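Local structure of D-glycerate 2-kinase (Thermotoga maritima, 2B8N) at residues F131-G136 and D208-G213; W62-A67 and L197-V202; E96-G101 and T113-E118. The protein catalyses the magnesium- and ATP-dependent phosphorylation of D-glycerate to 2-phosphoglycerate, a step in the degradation of serine via 3-hydroxypyruvate. All coordinates share one frame; numbering follows the deposited sequence.

Contact 1 (F131-G136 and D208-G213)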
loop_
_atom_site.group_PDB
_atom_site.type_symbol
_atom_site.label_atom_id
_atom_site.label_comp_id
_atom_site.label_asym_id
_atom_site.label_seq_id
_atom_site.Cartn_x
_atom_site.Cartn_y
_atom_site.Cartn_z
ATOM N N PHE A 131 -10.145 -14.951 0.152
ATOM C CA PHE A 131 -9.503 -14.060 -0.806
ATOM C C PHE A 131 -8.466 -13.198 -0.113
ATOM O O PHE A 131 -8.803 -12.238 0.565
ATOM C CB PHE A 131 -10.572 -13.222 -1.498
ATOM C CG PHE A 131 -10.084 -12.471 -2.716
ATOM C CD1 PHE A 131 -9.175 -13.037 -3.602
ATOM C CD2 PHE A 131 -10.566 -11.202 -2.985
ATOM C CE1 PHE A 131 -8.736 -12.335 -4.727
ATOM C CE2 PHE A 131 -10.140 -10.496 -4.108
ATOM C CZ PHE A 131 -9.221 -11.062 -4.977
ATOM N N LEU A 132 -7.197 -13.565 -0.277
ATOM C CA LEU A 132 -6.069 -12.882 0.398
ATOM C C LEU A 132 -5.466 -11.856 -0.552
ATOM O O LEU A 132 -4.813 -12.220 -1.564
ATOM C CB LEU A 132 -5.001 -13.905 0.828
ATOM C CG LEU A 132 -5.486 -15.027 1.748
ATOM C CD1 LEU A 132 -4.460 -16.144 1.850
ATOM C CD2 LEU A 132 -5.835 -14.499 3.115
ATOM N N LEU A 133 -5.703 -10.581 -0.256
ATOM C CA LEU A 133 -5.390 -9.528 -1.217
ATOM C C LEU A 133 -4.389 -8.511 -0.683
ATOM O O LEU A 133 -4.515 -8.035 0.447
ATOM C CB LEU A 133 -6.689 -8.845 -1.653
ATOM C CG LEU A 133 -6.681 -7.847 -2.814
ATOM C CD1 LEU A 133 -6.178 -8.432 -4.130
ATOM C CD2 LEU A 133 -8.089 -7.293 -2.980
ATOM N N SER A 134 -3.396 -8.199 -1.517
ATOM C CA SER A 134 -2.422 -7.119 -1.275
ATOM C C SER A 134 -2.184 -6.327 -2.563
ATOM O O SER A 134 -2.823 -6.602 -3.573
ATOM C CB SER A 134 -1.097 -7.692 -0.725
ATOM O OG SER A 134 -0.733 -8.899 -1.370
ATOM N N GLY A 135 -1.261 -5.360 -2.527
ATOM C CA GLY A 135 -0.936 -4.480 -3.683
ATOM C C GLY A 135 -0.603 -5.165 -5.002
ATOM O O GLY A 135 -0.106 -6.293 -5.028
ATOM N N GLY A 136 -0.895 -4.480 -6.099
ATOM C CA GLY A 136 -0.558 -4.941 -7.443
ATOM C C GLY A 136 -1.657 -5.756 -8.114
ATOM O O GLY A 136 -1.458 -6.229 -9.229
ATOM N N ASP A 208 -13.324 0.098 -3.486
ATOM C CA ASP A 208 -13.792 0.211 -4.858
ATOM C C ASP A 208 -12.640 0.497 -5.804
ATOM O O ASP A 208 -12.810 0.435 -7.011
ATOM C CB ASP A 208 -14.812 1.339 -4.978
ATOM C CG ASP A 208 -14.266 2.683 -4.500
ATOM O OD1 ASP A 208 -13.362 2.695 -3.641
ATOM O OD2 ASP A 208 -14.753 3.725 -4.967
ATOM N N VAL A 209 -11.494 0.842 -5.228
ATOM C CA VAL A 209 -10.294 1.233 -5.953
ATOM C C VAL A 209 -9.231 0.145 -5.830
ATOM O O VAL A 209 -8.518 -0.129 -6.784
ATOM C CB VAL A 209 -9.740 2.572 -5.392
ATOM C CG1 VAL A 209 -8.384 2.938 -6.011
ATOM C CG2 VAL A 209 -10.767 3.687 -5.592
ATOM N N ILE A 210 -9.105 -0.445 -4.643
ATOM C CA ILE A 210 -8.132 -1.497 -4.393
ATOM C C ILE A 210 -8.370 -2.634 -5.384
ATOM O O ILE A 210 -9.426 -3.274 -5.353
ATOM C CB ILE A 210 -8.241 -1.994 -2.918
ATOM C CG1 ILE A 210 -7.691 -0.921 -1.962
ATOM C CG2 ILE A 210 -7.499 -3.317 -2.730
ATOM C CD1 ILE A 210 -7.993 -1.190 -0.509
ATOM N N ALA A 211 -7.416 -2.850 -6.287
ATOM C CA ALA A 211 -7.540 -3.890 -7.323
ATOM C C ALA A 211 -8.731 -3.715 -8.262
ATOM O O ALA A 211 -9.124 -4.669 -8.948
ATOM C CB ALA A 211 -7.609 -5.256 -6.671
ATOM N N SER A 212 -9.266 -2.493 -8.287
ATOM C CA SER A 212 -10.520 -2.166 -8.937
ATOM C C SER A 212 -11.700 -3.021 -8.432
ATOM O O SER A 212 -12.603 -3.351 -9.205
ATOM C CB SER A 212 -10.422 -2.266 -10.467
ATOM O OG SER A 212 -9.416 -1.452 -11.046
ATOM N N GLY A 213 -11.701 -3.347 -7.139
ATOM C CA GLY A 213 -12.889 -3.880 -6.465
ATOM C C GLY A 213 -13.471 -5.144 -7.074
ATOM O O GLY A 213 -14.642 -5.171 -7.484
#
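Leu-133 meets the turn 208-213 with its branched end, where it touches two methyl groups. The closest approach is from Leu-133 CD2 to Ile-210 CG2, at 4.0 Å. Ala-211 CB lies before the fork of the leucine, 4.2 Å from Leu-133 CD2 and 4.3 Å from Leu-133 CD1, so both branches have a neighbour in the turn. The reach comes from the torsions: CG of Leu-133 stands opposite the backbone N (chi1 -171°), carrying the fork away from the strand. Ile-210 divides its branches. CG2 takes the position anti to N and faces the leucine, whereas CG1, beside N (chi1 -72°), packs on Val-202. Leu-133 is on strand 128-133, one of the two middle strands of a six-stranded parallel sheet flanked by helices. Phe-131 and Leu-133 direct their side chains to the face that carries the turn, while Leu-132 is applied to helix 61-72 on the other. Beyond the strand the chain runs through Ser-134 and Gly-135 to Gly-136, the N-cap of the next helix. On the partner side, Ser-212 N bonds to Val-209 O at 2.9 Å; with the backbone angles of Ile-210 and Ala-211 this defines a type II turn, which brings the alanine methyl round to the strand. Asn-171 ties the two ends of the turn together through its amide, ND2 to Asp-208 O and OD1 with Ser-212 OG.

Contact 2 (W62-A67 and L197-V202)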
loop_
_atom_site.group_PDB
_atom_site.type_symbol
_atom_site.label_atom_id
_atom_site.label_comp_id
_atom_site.label_asym_id
_atom_site.label_seq_id
_atom_site.Cartn_x
_atom_site.Cartn_y
_atom_site.Cartn_z
ATOM N N TRP A 62 2.298 -14.650 -1.330
ATOM C CA TRP A 62 2.925 -15.881 -0.905
ATOM C C TRP A 62 2.964 -15.995 0.625
ATOM O O TRP A 62 2.667 -17.063 1.169
ATOM C CB TRP A 62 4.309 -16.035 -1.526
ATOM C CG TRP A 62 4.825 -17.422 -1.412
ATOM C CD1 TRP A 62 4.721 -18.425 -2.345
ATOM C CD2 TRP A 62 5.512 -17.990 -0.290
ATOM N NE1 TRP A 62 5.313 -19.579 -1.869
ATOM C CE2 TRP A 62 5.795 -19.338 -0.608
ATOM C CE3 TRP A 62 5.914 -17.492 0.954
ATOM C CZ2 TRP A 62 6.467 -20.179 0.270
ATOM C CZ3 TRP A 62 6.563 -18.340 1.838
ATOM C CH2 TRP A 62 6.839 -19.660 1.494
ATOM N N ARG A 63 3.306 -14.921 1.333
ATOM C CA ARG A 63 3.399 -15.040 2.796
ATOM C C ARG A 63 2.020 -15.074 3.470
ATOM O O ARG A 63 1.819 -15.762 4.479
ATOM C CB ARG A 63 4.300 -13.965 3.403
ATOM C CG ARG A 63 5.718 -14.015 2.840
ATOM C CD ARG A 63 6.818 -14.256 3.875
ATOM N NE ARG A 63 7.377 -15.622 3.814
ATOM C CZ ARG A 63 8.568 -15.999 4.304
ATOM N NH1 ARG A 63 9.361 -15.141 4.918
ATOM N NH2 ARG A 63 8.975 -17.259 4.182
HETATM N N MSE A 64 1.062 -14.355 2.896
HETATM C CA MSE A 64 -0.313 -14.404 3.383
HETATM C C MSE A 64 -0.903 -15.813 3.194
HETATM O O MSE A 64 -1.601 -16.312 4.082
HETATM C CB MSE A 64 -1.174 -13.377 2.668
HETATM C CG MSE A 64 -0.813 -11.940 2.950
HETATM SE SE MSE A 64 -2.079 -10.700 2.089
HETATM C CE MSE A 64 -3.742 -11.029 3.095
ATOM N N ALA A 65 -0.619 -16.454 2.055
ATOM C CA ALA A 65 -1.105 -17.813 1.814
ATOM C C ALA A 65 -0.480 -18.780 2.825
ATOM O O ALA A 65 -1.184 -19.518 3.491
ATOM C CB ALA A 65 -0.795 -18.265 0.397
ATOM N N LYS A 66 0.842 -18.755 2.953
ATOM C CA LYS A 66 1.520 -19.599 3.924
ATOM C C LYS A 66 0.945 -19.472 5.342
ATOM O O LYS A 66 0.810 -20.480 6.038
ATOM C CB LYS A 66 3.006 -19.279 3.981
ATOM C CG LYS A 66 3.758 -20.097 5.026
ATOM C CD LYS A 66 5.255 -19.924 4.896
ATOM C CE LYS A 66 5.976 -20.518 6.101
ATOM N NZ LYS A 66 5.693 -19.725 7.325
ATOM N N ALA A 67 0.646 -18.248 5.780
ATOM C CA ALA A 67 0.087 -18.037 7.123
ATOM C C ALA A 67 -1.338 -18.608 7.285
ATOM O O ALA A 67 -1.675 -19.146 8.325
ATOM C CB ALA A 67 0.132 -16.555 7.497
ATOM N N LEU A 197 -9.478 -10.996 3.050
ATOM C CA LEU A 197 -8.529 -10.321 3.918
ATOM C C LEU A 197 -7.646 -9.424 3.039
ATOM O O LEU A 197 -6.942 -9.896 2.107
ATOM C CB LEU A 197 -7.675 -11.314 4.687
ATOM C CG LEU A 197 -8.373 -12.341 5.595
ATOM C CD1 LEU A 197 -7.348 -12.885 6.587
ATOM C CD2 LEU A 197 -9.613 -11.815 6.333
ATOM N N VAL A 198 -7.679 -8.131 3.359
ATOM C CA VAL A 198 -7.045 -7.120 2.558
ATOM C C VAL A 198 -5.915 -6.444 3.324
ATOM O O VAL A 198 -6.053 -6.022 4.481
ATOM C CB VAL A 198 -8.070 -6.075 2.118
ATOM C CG1 VAL A 198 -7.413 -5.022 1.235
ATOM C CG2 VAL A 198 -9.204 -6.740 1.386
ATOM N N LEU A 199 -4.785 -6.332 2.647
ATOM C CA LEU A 199 -3.624 -5.632 3.172
ATOM C C LEU A 199 -3.476 -4.398 2.298
ATOM O O LEU A 199 -2.974 -4.496 1.190
ATOM C CB LEU A 199 -2.417 -6.569 3.075
ATOM C CG LEU A 199 -1.115 -6.212 3.762
ATOM C CD1 LEU A 199 -1.312 -5.248 4.905
ATOM C CD2 LEU A 199 -0.493 -7.498 4.263
ATOM N N SER A 200 -3.947 -3.251 2.787
ATOM C CA SER A 200 -4.159 -2.078 1.951
ATOM C C SER A 200 -2.978 -1.122 1.800
ATOM O O SER A 200 -2.469 -0.542 2.783
ATOM C CB SER A 200 -5.352 -1.281 2.465
ATOM O OG SER A 200 -5.341 0.021 1.904
ATOM N N ASP A 201 -2.599 -0.917 0.540
ATOM C CA ASP A 201 -1.592 0.065 0.165
ATOM C C ASP A 201 -2.230 1.346 -0.412
ATOM O O ASP A 201 -1.507 2.238 -0.888
ATOM C CB ASP A 201 -0.601 -0.579 -0.818
ATOM C CG ASP A 201 -1.213 -0.877 -2.176
ATOM O OD1 ASP A 201 -2.445 -0.856 -2.291
ATOM O OD2 ASP A 201 -0.460 -1.118 -3.143
ATOM N N VAL A 202 -3.569 1.433 -0.348
ATOM C CA VAL A 202 -4.335 2.596 -0.837
ATOM C C VAL A 202 -4.756 3.487 0.327
ATOM O O VAL A 202 -5.370 3.037 1.295
ATOM C CB VAL A 202 -5.616 2.198 -1.631
ATOM C CG1 VAL A 202 -6.433 3.436 -2.001
ATOM C CG2 VAL A 202 -5.262 1.442 -2.893
#
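A methyl group set against a backbone carbonyl oxygen makes the closest approach here: CE of Met-64, a selenomethionine, lies 3.5 Å from Leu-197 O. The same methyl is 4.3 Å from Leu-197 CB, so it touches both main chain and side chain of one strand residue. A bend at chi3 (68°) accounts for this, because it turns CE off the line of an otherwise extended chain and leaves the selenium atom at the corner. There SE faces the next residue of the strand that points to the helix, with Leu-199 CD2 at 4.2 Å. Val-198, between the two leucines, directs its side chain to the other face of the sheet. The contact thus lays helix 61-72, the connection between strands 52-57 and 76-84, over the end of strand 193-199 in the same parallel sheet. Leu-132 and Ile-260, from the strands on either side, and Pro-36 of helix 36-41 also pack around Met-64. Ser-200 OG accepts from Val-202 N at 3.2 Å, forming an ST turn just after the strand. Because Leu-197 O is already taken by the backbone N of Leu-133, the methyl is best read as apolar packing, held by dispersion and the exclusion of water.

Contact 3 (E96-G101 and T113-E118)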
loop_
_atom_site.group_PDB
_atom_site.type_symbol
_atom_site.label_atom_id
_atom_site.label_comp_id
_atom_site.label_asym_id
_atom_site.label_seq_id
_atom_site.Cartn_x
_atom_site.Cartn_y
_atom_site.Cartn_z
ATOM N N GLU A 96 -1.073 -24.060 -5.810
ATOM C CA GLU A 96 -0.492 -23.724 -7.093
ATOM C C GLU A 96 0.163 -22.342 -6.951
ATOM O O GLU A 96 -0.491 -21.372 -6.593
ATOM C CB GLU A 96 -1.586 -23.749 -8.176
ATOM C CG GLU A 96 -2.268 -25.118 -8.331
ATOM C CD GLU A 96 -3.499 -25.084 -9.228
ATOM O OE1 GLU A 96 -3.521 -24.312 -10.208
ATOM O OE2 GLU A 96 -4.449 -25.842 -8.948
ATOM N N ILE A 97 1.467 -22.272 -7.205
ATOM C CA ILE A 97 2.209 -21.031 -7.050
ATOM C C ILE A 97 2.544 -20.421 -8.432
ATOM O O ILE A 97 3.256 -21.026 -9.238
ATOM C CB ILE A 97 3.496 -21.241 -6.178
ATOM C CG1 ILE A 97 3.176 -22.003 -4.881
ATOM C CG2 ILE A 97 4.156 -19.898 -5.859
ATOM C CD1 ILE A 97 2.082 -21.335 -3.972
ATOM N N TYR A 98 2.012 -19.223 -8.677
ATOM C CA TYR A 98 2.194 -18.511 -9.925
ATOM C C TYR A 98 2.733 -17.060 -9.770
ATOM O O TYR A 98 2.563 -16.405 -8.735
ATOM C CB TYR A 98 0.854 -18.473 -10.645
ATOM C CG TYR A 98 0.238 -19.836 -10.921
ATOM C CD1 TYR A 98 0.967 -20.839 -11.554
ATOM C CD2 TYR A 98 -1.095 -20.095 -10.604
ATOM C CE1 TYR A 98 0.394 -22.081 -11.841
ATOM C CE2 TYR A 98 -1.683 -21.343 -10.872
ATOM C CZ TYR A 98 -0.936 -22.336 -11.499
ATOM O OH TYR A 98 -1.510 -23.568 -11.780
ATOM N N GLU A 99 3.383 -16.577 -10.818
ATOM C CA GLU A 99 3.838 -15.199 -10.878
ATOM C C GLU A 99 3.435 -14.601 -12.219
ATOM O O GLU A 99 3.284 -15.323 -13.199
ATOM C CB GLU A 99 5.360 -15.118 -10.668
ATOM C CG GLU A 99 5.859 -15.909 -9.450
ATOM C CD GLU A 99 7.317 -15.653 -9.110
ATOM O OE1 GLU A 99 8.035 -15.181 -9.997
ATOM O OE2 GLU A 99 7.756 -15.913 -7.966
ATOM N N ALA A 100 3.253 -13.281 -12.251
ATOM C CA ALA A 100 2.732 -12.596 -13.439
ATOM C C ALA A 100 3.129 -11.128 -13.488
ATOM O O ALA A 100 3.807 -10.617 -12.576
ATOM C CB ALA A 100 1.228 -12.727 -13.497
ATOM N N GLY A 101 2.695 -10.466 -14.567
ATOM C CA GLY A 101 3.092 -9.092 -14.885
ATOM C C GLY A 101 2.671 -8.012 -13.891
ATOM O O GLY A 101 1.515 -7.945 -13.461
ATOM N N THR A 113 -5.159 -15.872 -14.081
ATOM C CA THR A 113 -6.506 -15.413 -13.759
ATOM C C THR A 113 -7.552 -16.384 -14.310
ATOM O O THR A 113 -8.503 -16.737 -13.626
ATOM C CB THR A 113 -6.766 -13.996 -14.338
ATOM O OG1 THR A 113 -5.876 -13.054 -13.724
ATOM C CG2 THR A 113 -8.210 -13.548 -14.078
ATOM N N ARG A 114 -7.373 -16.803 -15.550
ATOM C CA ARG A 114 -8.239 -17.801 -16.130
ATOM C C ARG A 114 -8.280 -19.058 -15.243
ATOM O O ARG A 114 -9.347 -19.635 -15.032
ATOM C CB ARG A 114 -7.797 -18.092 -17.565
ATOM C CG ARG A 114 -8.438 -19.271 -18.228
ATOM C CD ARG A 114 -8.004 -19.293 -19.692
ATOM N NE ARG A 114 -8.670 -18.210 -20.426
ATOM C CZ ARG A 114 -8.123 -17.428 -21.362
ATOM N NH1 ARG A 114 -6.845 -17.561 -21.723
ATOM N NH2 ARG A 114 -8.878 -16.487 -21.942
ATOM N N ARG A 115 -7.133 -19.455 -14.702
ATOM C CA ARG A 115 -7.059 -20.636 -13.815
ATOM C C ARG A 115 -7.798 -20.401 -12.497
ATOM O O ARG A 115 -8.483 -21.294 -12.006
ATOM C CB ARG A 115 -5.595 -21.030 -13.534
ATOM C CG ARG A 115 -5.386 -22.127 -12.502
ATOM C CD ARG A 115 -6.222 -23.344 -12.806
ATOM N NE ARG A 115 -5.774 -24.537 -12.083
ATOM C CZ ARG A 115 -6.392 -25.713 -12.144
ATOM N NH1 ARG A 115 -7.462 -25.855 -12.905
ATOM N NH2 ARG A 115 -5.923 -26.757 -11.473
ATOM N N VAL A 116 -7.662 -19.204 -11.925
ATOM C CA VAL A 116 -8.402 -18.858 -10.708
ATOM C C VAL A 116 -9.926 -19.009 -10.907
ATOM O O VAL A 116 -10.639 -19.436 -9.984
ATOM C CB VAL A 116 -8.109 -17.407 -10.221
ATOM C CG1 VAL A 116 -9.008 -17.053 -9.051
ATOM C CG2 VAL A 116 -6.647 -17.236 -9.832
ATOM N N LEU A 117 -10.421 -18.650 -12.095
ATOM C CA LEU A 117 -11.868 -18.713 -12.378
ATOM C C LEU A 117 -12.315 -20.160 -12.577
ATOM O O LEU A 117 -13.487 -20.480 -12.350
ATOM C CB LEU A 117 -12.260 -17.830 -13.589
ATOM C CG LEU A 117 -12.126 -16.294 -13.422
ATOM C CD1 LEU A 117 -12.444 -15.549 -14.699
ATOM C CD2 LEU A 117 -12.989 -15.719 -12.317
ATOM N N GLU A 118 -11.389 -21.034 -12.989
ATOM C CA GLU A 118 -11.677 -22.475 -13.051
ATOM C C GLU A 118 -11.822 -23.017 -11.647
ATOM O O GLU A 118 -12.710 -23.813 -11.376
ATOM C CB GLU A 118 -10.591 -23.242 -13.802
ATOM C CG GLU A 118 -10.482 -22.791 -15.242
ATOM C CD GLU A 118 -10.501 -23.954 -16.196
ATOM O OE1 GLU A 118 -11.464 -24.757 -16.118
ATOM O OE2 GLU A 118 -9.551 -24.058 -17.011
#
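Glu-96 and Arg-115 are joined by a two-point salt bridge, the close part of an otherwise sparse surface contact. Arg-115 offers NE and NH2, one to each carboxylate oxygen. Its NE reaches Glu-96 OE1 at 2.9 Å along a nearly straight N-H line (173°), meeting the syn lone pair within the guanidinium plane. The second bond, from Arg-115 NH2 to Glu-96 OE2 at 3.1 Å, is more bent (140°), with OE2 tilted out of the guanidinium plane, consistent with the 31° twist between the planes. Tyr-98 OH donates to Glu-96 OE1 at 2.7 Å from the anti side, so that oxygen is gripped twice. With CG of Arg-115 anti to the backbone N, a bend at chi2 lays the guanidinium beside Glu-96 on 96-100, one of the sheet's two edge strands. The contact thus pins helix 107-120, in the beta-alpha-beta crossover from 96-100 to 128-133, to its first strand. Looser are Tyr-98 CE2 and Arg-115 CG, 4.1 Å apart and oblique to the ring. Farther round, Arg-114 and Glu-118 are solvent-exposed, while Val-116 and Leu-117 pack on Phe-185. Three polar groups held together would probably favour the ionised carboxylate, although partial exposure to water tempers the gain.

From the N terminus, helix 61-72 supplies residues 62-67, where contact 2 opens. Before it closes, contact 3 opens at 96-101 and shuts again at 113-118, a short loop lying wholly within the longer one. Strand 128-133 follows and starts contact 1, but residues 197-202 return first to close contact 2; the turn 208-213 then closes contact 1, so contacts 1 and 2 cross. The neighbouring strands 128-133 and 193-199 join these two directly, Leu-133 N lying 2.8 Å from Leu-197 O. Contact 3 touches contact 2 through Trp-62 and Ile-97. All three reach one parallel sheet: contact 3 at one of its edge strands, contacts 1 and 2 on opposite faces nearer its middle.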